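Long-range contacts in aminoglycoside 6-N-acetyltransferase type Ib11 (Salmonella typhimurium, PDB 2QIR), which probably acetylates the 6'-amino group of aminoglycosides such as kanamycin B with acetyl-CoA, conferring antibiotic resistance: residues S82-G87 / G100-D105; K138-P143 / A172-Q177. The protein carries 2 engineered substitutions. All blocks are in the same frame, centred on the assembly; numbering follows the deposited sequence.

Contact 1: residues S82-G87 / G100-D105; sequences SYVALG and GVRGID. With 9CS ((1R,2S,3S,4R,6S)-4,6-diamino-3-[(3-amino-3-deoxy-alpha-D-glucopyranosyl)oxy]-2-hydroxycyclohexyl 2,6-diamino-2,6-dideoxy-alpha-D-glucopyranoside), chain C.
Tyr-83 and Gly-103 form the central hydrogen-bonded pair of two antiparallel neighbours in the GNAT acetyltransferase sheet. Tyr-83 N binds Gly-103 O at 3.0 Å, and Gly-103 N binds Tyr-83 O at 2.9 Å. The tight part is the tyrosine ring. Its CG sits between the backbone N and the carbonyl carbon (chi1 62°), which lays the ring over the partner strand. Gly-103 CA makes a CH-pi contact with one face, 3.5 Å from the ring centroid. The aminoglycoside amine N3 lies over the opposite face, toward the rim, 3.4 Å from Tyr-83 CZ. At the ring edge, Tyr-83 OH bonds to Gln-140 and to a water that also reaches Ile-104 O.

The far end is looser and partly open to solvent. Val-84 and Arg-102 lie side by side there, with Val-84 CG2 over a guanidinium face, 3.9 Å from Arg-102 NH1. The bond from Ala-85 N to Val-101 O is weak, at 3.3 Å. A second water links Val-101 O to Leu-86 N.

At the other end lies the substrate site. Asp-105 OD1 accepts hydrogen bonds from two aminoglycoside amines, N2 and the 6'-amine N1, each at 2.7 Å.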
ATOM      1  N   SER A  82      -4.897   1.053   1.508  1.00  6.69           N
ATOM      2  CA  SER A  82      -5.654   0.755   0.303  1.00  6.91           C
ATOM      3  C   SER A  82      -6.426   2.008  -0.126  1.00  6.40           C
ATOM      4  O   SER A  82      -6.716   2.865   0.697  1.00  7.29           O
ATOM      5  CB  SER A  82      -6.574  -0.462   0.504  1.00  6.81           C
ATOM      6  OG  SER A  82      -7.585  -0.208   1.466  1.00  7.22           O
ATOM      7  N   TYR A  83      -6.732   2.131  -1.409  1.00  5.67           N
ATOM      8  CA  TYR A  83      -7.467   3.291  -1.880  1.00  5.64           C
ATOM      9  C   TYR A  83      -8.371   2.905  -3.058  1.00  5.74           C
ATOM     10  O   TYR A  83      -8.069   1.987  -3.805  1.00  5.71           O
ATOM     11  CB  TYR A  83      -6.509   4.479  -2.229  1.00  5.50           C
ATOM     12  CG  TYR A  83      -5.513   4.186  -3.347  1.00  5.06           C
ATOM     13  CD1 TYR A  83      -5.874   4.352  -4.680  1.00  3.91           C
ATOM     14  CD2 TYR A  83      -4.218   3.727  -3.064  1.00  4.02           C
ATOM     15  CE1 TYR A  83      -4.982   4.076  -5.718  1.00  4.42           C
ATOM     16  CE2 TYR A  83      -3.310   3.453  -4.102  1.00  4.20           C
ATOM     17  CZ  TYR A  83      -3.702   3.626  -5.425  1.00  4.93           C
ATOM     18  OH  TYR A  83      -2.845   3.333  -6.467  1.00  4.28           O
ATOM     19  N   VAL A  84      -9.492   3.599  -3.186  1.00  5.96           N
ATOM     20  CA  VAL A  84     -10.350   3.480  -4.330  1.00  6.31           C
ATOM     21  C   VAL A  84      -9.751   4.387  -5.406  1.00  7.70           C
ATOM     22  O   VAL A  84      -9.720   5.615  -5.257  1.00  7.39           O
ATOM     23  CB  VAL A  84     -11.791   3.885  -3.977  1.00  6.87           C
ATOM     24  CG1 VAL A  84     -12.728   3.797  -5.223  1.00  5.66           C
ATOM     25  CG2 VAL A  84     -12.309   3.031  -2.788  1.00  5.50           C
ATOM     26  N   ALA A  85      -9.216   3.763  -6.459  1.00  8.67           N
ATOM     27  CA  ALA A  85      -8.516   4.483  -7.518  1.00  9.60           C
ATOM     28  C   ALA A  85      -9.395   5.557  -8.141  1.00 10.04           C
ATOM     29  O   ALA A  85      -8.973   6.697  -8.270  1.00 10.94           O
ATOM     30  CB  ALA A  85      -7.969   3.504  -8.583  1.00  9.00           C
ATOM     31  N   LEU A  86     -10.623   5.201  -8.494  1.00 11.65           N
ATOM     32  CA  LEU A  86     -11.606   6.159  -9.004  1.00 13.37           C
ATOM     33  C   LEU A  86     -11.889   7.314  -8.043  1.00 14.49           C
ATOM     34  O   LEU A  86     -12.245   8.408  -8.478  1.00 14.75           O
ATOM     35  CB  LEU A  86     -12.909   5.439  -9.362  1.00 13.54           C
ATOM     36  CG  LEU A  86     -14.009   6.176 -10.138  1.00 14.28           C
ATOM     37  CD1 LEU A  86     -13.525   6.532 -11.520  1.00 15.37           C
ATOM     38  CD2 LEU A  86     -15.264   5.338 -10.229  1.00 13.07           C
ATOM     39  N   GLY A  87     -11.710   7.073  -6.745  1.00 16.16           N
ATOM     40  CA  GLY A  87     -11.988   8.067  -5.709  1.00 18.26           C
ATOM     41  C   GLY A  87     -10.835   8.999  -5.355  1.00 20.08           C
ATOM     42  O   GLY A  87     -10.904   9.730  -4.338  1.00 20.65           O
ATOM     43  N   GLY A 100     -14.459  -0.596  -8.906  1.00  9.15           N
ATOM     44  CA  GLY A 100     -13.977  -1.806  -8.244  1.00  8.27           C
ATOM     45  C   GLY A 100     -12.463  -1.891  -8.087  1.00  7.78           C
ATOM     46  O   GLY A 100     -11.964  -2.763  -7.385  1.00  7.40           O
ATOM     47  N   VAL A 101     -11.731  -0.986  -8.736  1.00  7.24           N
ATOM     48  CA  VAL A 101     -10.273  -0.987  -8.641  1.00  6.71           C
ATOM     49  C   VAL A 101      -9.791  -0.423  -7.296  1.00  6.83           C
ATOM     50  O   VAL A 101     -10.278   0.617  -6.810  1.00  6.51           O
ATOM     51  CB  VAL A 101      -9.598  -0.273  -9.858  1.00  6.58           C
ATOM     52  CG1 VAL A 101      -8.060  -0.399  -9.816  1.00  5.78           C
ATOM     53  CG2 VAL A 101     -10.107  -0.867 -11.151  1.00  5.67           C
ATOM     54  N   ARG A 102      -8.854  -1.143  -6.692  1.00  6.87           N
ATOM     55  CA  ARG A 102      -8.165  -0.692  -5.487  1.00  7.44           C
ATOM     56  C   ARG A 102      -6.674  -0.554  -5.770  1.00  7.73           C
ATOM     57  O   ARG A 102      -6.110  -1.303  -6.562  1.00  8.43           O
ATOM     58  CB  ARG A 102      -8.357  -1.683  -4.319  1.00  6.79           C
ATOM     59  CG  ARG A 102      -9.787  -1.917  -3.917  1.00  6.65           C
ATOM     60  CD  ARG A 102     -10.404  -0.736  -3.126  1.00  6.49           C
ATOM     61  NE  ARG A 102     -11.835  -0.970  -2.940  1.00  7.58           N
ATOM     62  CZ  ARG A 102     -12.774  -0.709  -3.853  1.00  6.99           C
ATOM     63  NH1 ARG A 102     -12.443  -0.165  -5.012  1.00  6.62           N
ATOM     64  NH2 ARG A 102     -14.049  -0.981  -3.600  1.00  4.50           N
ATOM     65  N   GLY A 103      -6.035   0.398  -5.115  1.00  7.54           N
ATOM     66  CA  GLY A 103      -4.595   0.464  -5.136  1.00  7.96           C
ATOM     67  C   GLY A 103      -4.026   0.207  -3.762  1.00  8.35           C
ATOM     68  O   GLY A 103      -4.714   0.375  -2.747  1.00  8.30           O
ATOM     69  N   ILE A 104      -2.766  -0.207  -3.718  1.00  8.81           N
ATOM     70  CA  ILE A 104      -2.103  -0.391  -2.432  1.00  9.21           C
ATOM     71  C   ILE A 104      -0.755   0.277  -2.350  1.00  9.51           C
ATOM     72  O   ILE A 104      -0.087   0.468  -3.370  1.00 10.01           O
ATOM     73  CB  ILE A 104      -2.019  -1.881  -2.007  1.00  9.36           C
ATOM     74  CG1 ILE A 104      -1.053  -2.660  -2.907  1.00  9.28           C
ATOM     75  CG2 ILE A 104      -3.417  -2.487  -1.956  1.00  8.46           C
ATOM     76  CD1 ILE A 104      -0.819  -4.102  -2.487  1.00  9.15           C
ATOM     77  N   ASP A 105      -0.387   0.666  -1.131  1.00 10.00           N
ATOM     78  CA  ASP A 105       0.979   1.111  -0.798  1.00 10.87           C
ATOM     79  C   ASP A 105       1.342   0.524   0.562  1.00 10.74           C
ATOM     80  O   ASP A 105       0.449   0.252   1.374  1.00 10.72           O
ATOM     81  CB  ASP A 105       1.093   2.640  -0.733  1.00 10.84           C
ATOM     82  CG  ASP A 105       0.656   3.315  -2.013  1.00 13.84           C
ATOM     83  OD1 ASP A 105       1.442   3.285  -2.995  1.00 15.34           O
ATOM     84  OD2 ASP A 105      -0.474   3.876  -2.032  1.00 15.35           O
TER
HETATM   85  C1  9CS C 501       2.132   7.153  -1.289  1.00 33.76           C
HETATM   86  C2  9CS C 501       3.120   8.189  -0.709  1.00 34.86           C
HETATM   87  C3  9CS C 501       4.421   8.206  -1.540  1.00 35.11           C
HETATM   88  C4  9CS C 501       5.051   6.806  -1.592  1.00 34.60           C
HETATM   89  C5  9CS C 501       3.992   5.783  -2.023  1.00 34.09           C
HETATM   90  C6  9CS C 501       4.613   4.415  -1.813  1.00 34.28           C
HETATM   91  C7  9CS C 501      -1.975   7.295  -4.754  1.00 32.70           C
HETATM   92  C8  9CS C 501      -2.046   7.701  -3.268  1.00 34.11           C
HETATM   93  C9  9CS C 501      -0.644   8.038  -2.701  1.00 34.22           C
HETATM   94  C10 9CS C 501       0.415   6.961  -3.031  1.00 33.86           C
HETATM   95  C11 9CS C 501       0.382   6.532  -4.517  1.00 33.21           C
HETATM   96  C12 9CS C 501      -1.025   6.116  -4.961  1.00 32.31           C
HETATM   97  C13 9CS C 501      -3.770   8.955  -2.166  1.00 38.78           C
HETATM   98  C14 9CS C 501      -5.046   9.608  -2.720  1.00 38.34           C
HETATM   99  C15 9CS C 501      -4.745  11.024  -3.221  1.00 38.84           C
HETATM  100  C16 9CS C 501      -4.088  11.894  -2.128  1.00 40.42           C
HETATM  101  C17 9CS C 501      -2.962  11.135  -1.370  1.00 40.91           C
HETATM  102  C18 9CS C 501      -2.572  11.839  -0.055  1.00 41.88           C
HETATM  103  N1  9CS C 501       4.085   3.491  -2.818  1.00 34.65           N
HETATM  104  N2  9CS C 501       1.281   5.395  -4.740  1.00 33.52           N
HETATM  105  N3  9CS C 501      -3.297   6.988  -5.305  1.00 30.83           N
HETATM  106  N4  9CS C 501      -5.987  11.672  -3.659  1.00 38.82           N
HETATM  107  O5  9CS C 501       2.766   5.872  -1.235  1.00 32.94           O
HETATM  108  O7  9CS C 501       5.342   9.146  -1.005  1.00 35.96           O
HETATM  109  O8  9CS C 501       6.142   6.773  -2.515  1.00 34.58           O
HETATM  110  O9  9CS C 501       1.726   7.469  -2.674  1.00 34.12           O
HETATM  111  O10 9CS C 501      -0.713   8.215  -1.282  1.00 32.14           O
HETATM  112  O11 9CS C 501      -2.791   8.901  -3.234  1.00 36.74           O
HETATM  113  O12 9CS C 501      -3.291   9.729  -1.019  1.00 39.56           O
HETATM  114  O13 9CS C 501      -5.575   8.797  -3.776  1.00 38.90           O
HETATM  115  O14 9CS C 501      -3.597  13.119  -2.717  1.00 40.41           O
HETATM  116  O15 9CS C 501      -1.158  11.702   0.120  1.00 41.88           O
HETATM  117  N6  9CS C 501       2.534   9.502  -0.684  1.00 35.18           N
HETATM  118  O   HOH W   1      -0.746   2.102  -5.689  1.00  2.60           O
HETATM  119  O   HOH W   2     -11.608   2.434  -8.409  1.00  6.37           O

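Contact 2: residues K138-P143 / A172-Q177; sequences KIQTDP and AVYMVQ. With 9CS ((1R,2S,3S,4R,6S)-4,6-diamino-3-[(3-amino-3-deoxy-alpha-D-glucopyranosyl)oxy]-2-hydroxycyclohexyl 2,6-diamino-2,6-dideoxy-alpha-D-glucopyranoside), chain C.
The Tyr-174 ring meets the Gln-140 amide edge-on. Gln-140 NE2 lies in the ring plane, 2.5 Å from Tyr-174 OH, and the amide and ring planes stand 88° apart. The chain of Gln-140 is extended beyond CG (chi2 176°), which carries the amide to the ring edge. Its OE1 is hydrogen-bonded to Tyr-83 OH, which anchors the other end of the amide. Lys-138 crosses the tyrosine at about a right angle. A water joins the two, 2.8 Å from Lys-138 NZ and the same distance from Tyr-174 OH. Val-176 CG1 packs against Lys-138 CE on this partly exposed side.

The other face of the sheet carries Ile-139, Thr-141, Met-175 and Gln-177. Thr-141 OG1 rests 3.4 Å from Met-175 CB and is buried without a polar partner. Met-175 SD lies 3.8 Å from Pro-143 CG, and the two side chains cross at about a right angle. Tyr-154 of helix 148-156, a coenzyme A-binding residue, touches Thr-141 and Met-175.

Between the two faces the backbones pair as antiparallel neighbours in the mixed GNAT sheet. Ile-139 with Gln-177 and Thr-141 with Met-175 each exchange two backbone bonds. Beyond the end of strand 138-141, Val-173 N still bonds to Pro-143 O at 2.8 Å. Next to this bond, Asp-142 CB touches Ala-172 CB.

The Asp-142 carboxylate turns to the substrate. OD1 accepts a hydrogen bond from aminoglycoside N2 at 2.7 Å, and OD2 adds a weak one. Asp-142 OD1 also lies close to Asp-105 OD1, which shares the same amine. Two carboxylates gathered round N2 would probably favour its protonated form, and the positive amine would in turn ease the repulsion between them.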
ATOM      1  N   LYS A 138     -10.151  -5.654  -9.111  1.00  9.52           N
ATOM      2  CA  LYS A 138      -8.740  -5.615  -9.483  1.00  9.73           C
ATOM      3  C   LYS A 138      -7.950  -4.773  -8.474  1.00  9.08           C
ATOM      4  O   LYS A 138      -8.433  -3.742  -8.027  1.00  8.68           O
ATOM      5  CB  LYS A 138      -8.644  -4.999 -10.888  1.00  9.98           C
ATOM      6  CG  LYS A 138      -7.361  -5.223 -11.620  1.00 12.18           C
ATOM      7  CD  LYS A 138      -7.463  -4.669 -13.037  1.00 14.72           C
ATOM      8  CE  LYS A 138      -7.101  -3.187 -13.083  1.00 17.51           C
ATOM      9  NZ  LYS A 138      -7.650  -2.522 -14.302  1.00 19.24           N
ATOM     10  N   ILE A 139      -6.739  -5.219  -8.131  1.00  9.04           N
ATOM     11  CA  ILE A 139      -5.794  -4.449  -7.314  1.00  8.49           C
ATOM     12  C   ILE A 139      -4.663  -3.910  -8.174  1.00  8.78           C
ATOM     13  O   ILE A 139      -4.132  -4.611  -9.042  1.00  9.21           O
ATOM     14  CB  ILE A 139      -5.150  -5.279  -6.147  1.00  8.68           C
ATOM     15  CG1 ILE A 139      -6.155  -6.232  -5.464  1.00  8.98           C
ATOM     16  CG2 ILE A 139      -4.453  -4.344  -5.105  1.00  6.54           C
ATOM     17  CD1 ILE A 139      -7.315  -5.556  -4.770  1.00  9.53           C
ATOM     18  N   GLN A 140      -4.286  -2.663  -7.923  1.00  9.14           N
ATOM     19  CA  GLN A 140      -3.151  -2.040  -8.615  1.00  8.74           C
ATOM     20  C   GLN A 140      -2.096  -1.591  -7.621  1.00  9.06           C
ATOM     21  O   GLN A 140      -2.360  -1.446  -6.420  1.00  8.88           O
ATOM     22  CB  GLN A 140      -3.600  -0.852  -9.467  1.00  8.49           C
ATOM     23  CG  GLN A 140      -4.171   0.292  -8.658  1.00  8.03           C
ATOM     24  CD  GLN A 140      -4.524   1.511  -9.489  1.00  7.77           C
ATOM     25  OE1 GLN A 140      -4.270   2.644  -9.080  1.00  8.31           O
ATOM     26  NE2 GLN A 140      -5.118   1.287 -10.649  1.00  4.24           N
ATOM     27  N   THR A 141      -0.887  -1.418  -8.133  1.00  9.50           N
ATOM     28  CA  THR A 141       0.204  -0.785  -7.406  1.00 10.31           C
ATOM     29  C   THR A 141       0.999   0.018  -8.427  1.00  9.76           C
ATOM     30  O   THR A 141       0.987  -0.287  -9.630  1.00  9.54           O
ATOM     31  CB  THR A 141       1.150  -1.794  -6.701  1.00 10.29           C
ATOM     32  OG1 THR A 141       1.930  -2.495  -7.673  1.00 13.27           O
ATOM     33  CG2 THR A 141       0.385  -2.820  -5.936  1.00 12.72           C
ATOM     34  N   ASP A 142       1.711   1.023  -7.927  1.00  9.43           N
ATOM     35  CA  ASP A 142       2.450   1.961  -8.762  1.00  8.81           C
ATOM     36  C   ASP A 142       3.838   2.281  -8.176  1.00  8.38           C
ATOM     37  O   ASP A 142       4.121   3.434  -7.872  1.00  7.92           O
ATOM     38  CB  ASP A 142       1.631   3.253  -8.908  1.00  9.03           C
ATOM     39  CG  ASP A 142       1.482   4.008  -7.584  1.00 10.16           C
ATOM     40  OD1 ASP A 142       1.492   3.375  -6.506  1.00 11.12           O
ATOM     41  OD2 ASP A 142       1.369   5.248  -7.614  1.00 13.18           O
ATOM     42  N   PRO A 143       4.704   1.266  -8.013  1.00  8.21           N
ATOM     43  CA  PRO A 143       6.061   1.567  -7.576  1.00  8.36           C
ATOM     44  C   PRO A 143       6.783   2.416  -8.626  1.00  8.40           C
ATOM     45  O   PRO A 143       6.472   2.334  -9.821  1.00  8.48           O
ATOM     46  CB  PRO A 143       6.707   0.182  -7.487  1.00  8.59           C
ATOM     47  CG  PRO A 143       5.902  -0.663  -8.451  1.00  7.75           C
ATOM     48  CD  PRO A 143       4.519  -0.179  -8.250  1.00  8.36           C
ATOM     49  N   ALA A 172       5.474   5.628 -13.084  1.00 10.71           N
ATOM     50  CA  ALA A 172       5.375   4.465 -12.230  1.00  9.97           C
ATOM     51  C   ALA A 172       5.271   3.220 -13.084  1.00  9.97           C
ATOM     52  O   ALA A 172       4.754   3.252 -14.208  1.00 10.47           O
ATOM     53  CB  ALA A 172       4.192   4.590 -11.272  1.00  9.45           C
ATOM     54  N   VAL A 173       5.793   2.119 -12.564  1.00  9.68           N
ATOM     55  CA  VAL A 173       5.556   0.834 -13.181  1.00  9.48           C
ATOM     56  C   VAL A 173       4.189   0.371 -12.679  1.00  9.53           C
ATOM     57  O   VAL A 173       4.030   0.059 -11.503  1.00  9.71           O
ATOM     58  CB  VAL A 173       6.684  -0.154 -12.837  1.00  9.70           C
ATOM     59  CG1 VAL A 173       6.415  -1.520 -13.465  1.00  9.43           C
ATOM     60  CG2 VAL A 173       8.007   0.424 -13.325  1.00  9.50           C
ATOM     61  N   TYR A 174       3.195   0.391 -13.566  1.00  9.35           N
ATOM     62  CA  TYR A 174       1.842   0.030 -13.209  1.00  9.17           C
ATOM     63  C   TYR A 174       1.696  -1.495 -13.183  1.00  9.31           C
ATOM     64  O   TYR A 174       2.033  -2.171 -14.145  1.00  9.89           O
ATOM     65  CB  TYR A 174       0.859   0.699 -14.174  1.00  9.41           C
ATOM     66  CG  TYR A 174      -0.601   0.558 -13.790  1.00  9.84           C
ATOM     67  CD1 TYR A 174      -1.143   1.285 -12.722  1.00  8.82           C
ATOM     68  CD2 TYR A 174      -1.439  -0.296 -14.493  1.00 10.18           C
ATOM     69  CE1 TYR A 174      -2.479   1.158 -12.380  1.00  9.69           C
ATOM     70  CE2 TYR A 174      -2.785  -0.431 -14.155  1.00 11.00           C
ATOM     71  CZ  TYR A 174      -3.298   0.287 -13.100  1.00 11.26           C
ATOM     72  OH  TYR A 174      -4.637   0.132 -12.772  1.00 12.95           O
ATOM     73  N   MET A 175       1.229  -2.034 -12.063  1.00  9.52           N
ATOM     74  CA  MET A 175       1.148  -3.482 -11.843  1.00  9.55           C
ATOM     75  C   MET A 175      -0.250  -3.849 -11.367  1.00  9.67           C
ATOM     76  O   MET A 175      -0.832  -3.133 -10.571  1.00  8.96           O
ATOM     77  CB  MET A 175       2.183  -3.924 -10.791  1.00 10.04           C
ATOM     78  CG  MET A 175       3.641  -3.586 -11.131  1.00  9.43           C
ATOM     79  SD  MET A 175       4.818  -4.055  -9.855  1.00 11.33           S
ATOM     80  CE  MET A 175       4.942  -5.830 -10.077  1.00  9.42           C
ATOM     81  N   VAL A 176      -0.796  -4.961 -11.866  1.00 10.39           N
ATOM     82  CA  VAL A 176      -2.142  -5.392 -11.489  1.00 10.64           C
ATOM     83  C   VAL A 176      -2.226  -6.850 -11.052  1.00 10.75           C
ATOM     84  O   VAL A 176      -1.404  -7.688 -11.420  1.00 11.21           O
ATOM     85  CB  VAL A 176      -3.229  -5.090 -12.600  1.00 11.19           C
ATOM     86  CG1 VAL A 176      -3.154  -3.655 -13.069  1.00 10.48           C
ATOM     87  CG2 VAL A 176      -3.080  -6.010 -13.790  1.00 12.92           C
ATOM     88  N   GLN A 177      -3.208  -7.130 -10.209  1.00 11.13           N
ATOM     89  CA  GLN A 177      -3.678  -8.494  -9.984  1.00 10.90           C
ATOM     90  C   GLN A 177      -5.211  -8.461 -10.046  1.00 10.96           C
ATOM     91  O   GLN A 177      -5.865  -7.766  -9.252  1.00 10.98           O
ATOM     92  CB  GLN A 177      -3.199  -9.022  -8.634  1.00 11.26           C
ATOM     93  CG  GLN A 177      -3.684 -10.445  -8.321  1.00 10.95           C
ATOM     94  CD  GLN A 177      -3.001 -11.038  -7.134  1.00 12.32           C
ATOM     95  OE1 GLN A 177      -2.248 -10.363  -6.415  1.00 13.38           O
ATOM     96  NE2 GLN A 177      -3.229 -12.319  -6.918  1.00 13.86           N
TER
HETATM   97  C1  9CS C 501       2.132   7.153  -1.289  1.00 33.76           C
HETATM   98  C2  9CS C 501       3.120   8.189  -0.709  1.00 34.86           C
HETATM   99  C3  9CS C 501       4.421   8.206  -1.540  1.00 35.11           C
HETATM  100  C4  9CS C 501       5.051   6.806  -1.592  1.00 34.60           C
HETATM  101  C5  9CS C 501       3.992   5.783  -2.023  1.00 34.09           C
HETATM  102  C6  9CS C 501       4.613   4.415  -1.813  1.00 34.28           C
HETATM  103  C7  9CS C 501      -1.975   7.295  -4.754  1.00 32.70           C
HETATM  104  C8  9CS C 501      -2.046   7.701  -3.268  1.00 34.11           C
HETATM  105  C9  9CS C 501      -0.644   8.038  -2.701  1.00 34.22           C
HETATM  106  C10 9CS C 501       0.415   6.961  -3.031  1.00 33.86           C
HETATM  107  C11 9CS C 501       0.382   6.532  -4.517  1.00 33.21           C
HETATM  108  C12 9CS C 501      -1.025   6.116  -4.961  1.00 32.31           C
HETATM  109  C13 9CS C 501      -3.770   8.955  -2.166  1.00 38.78           C
HETATM  110  C14 9CS C 501      -5.046   9.608  -2.720  1.00 38.34           C
HETATM  111  C15 9CS C 501      -4.745  11.024  -3.221  1.00 38.84           C
HETATM  112  C16 9CS C 501      -4.088  11.894  -2.128  1.00 40.42           C
HETATM  113  C17 9CS C 501      -2.962  11.135  -1.370  1.00 40.91           C
HETATM  114  C18 9CS C 501      -2.572  11.839  -0.055  1.00 41.88           C
HETATM  115  N1  9CS C 501       4.085   3.491  -2.818  1.00 34.65           N
HETATM  116  N2  9CS C 501       1.281   5.395  -4.740  1.00 33.52           N
HETATM  117  N3  9CS C 501      -3.297   6.988  -5.305  1.00 30.83           N
HETATM  118  N4  9CS C 501      -5.987  11.672  -3.659  1.00 38.82           N
HETATM  119  O5  9CS C 501       2.766   5.872  -1.235  1.00 32.94           O
HETATM  120  O7  9CS C 501       5.342   9.146  -1.005  1.00 35.96           O
HETATM  121  O8  9CS C 501       6.142   6.773  -2.515  1.00 34.58           O
HETATM  122  O9  9CS C 501       1.726   7.469  -2.674  1.00 34.12           O
HETATM  123  O10 9CS C 501      -0.713   8.215  -1.282  1.00 32.14           O
HETATM  124  O11 9CS C 501      -2.791   8.901  -3.234  1.00 36.74           O
HETATM  125  O12 9CS C 501      -3.291   9.729  -1.019  1.00 39.56           O
HETATM  126  O13 9CS C 501      -5.575   8.797  -3.776  1.00 38.90           O
HETATM  127  O14 9CS C 501      -3.597  13.119  -2.717  1.00 40.41           O
HETATM  128  O15 9CS C 501      -1.158  11.702   0.120  1.00 41.88           O
HETATM  129  N6  9CS C 501       2.534   9.502  -0.684  1.00 35.18           N
HETATM  130  O   HOH W   3      -6.996   0.152 -14.226  1.00 16.76           O

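The contacts follow one another along the chain and neither nest nor cross. Strand 75-84 comes first. Contact 1 closes the loop that leads to strand 101-108 and carries Ser-88 and Asp-90, both bound to the aminoglycoside. The chain then passes Gly-115, Gly-117, Gly-119 and Thr-120, which bind coenzyme A, into and through helix 118-131. It returns as strand 138-141, a beta-alpha-beta crossover. Contact 2 closes the longer excursion through helix 148-156 and strand 160-167. Strands 101-108 and 138-141 are parallel neighbours, joined by backbone bonds of Arg-102 to Lys-138 and Gln-140. The contacts thus tie four adjacent strands together, and both end at the aminoglycoside, near coenzyme A.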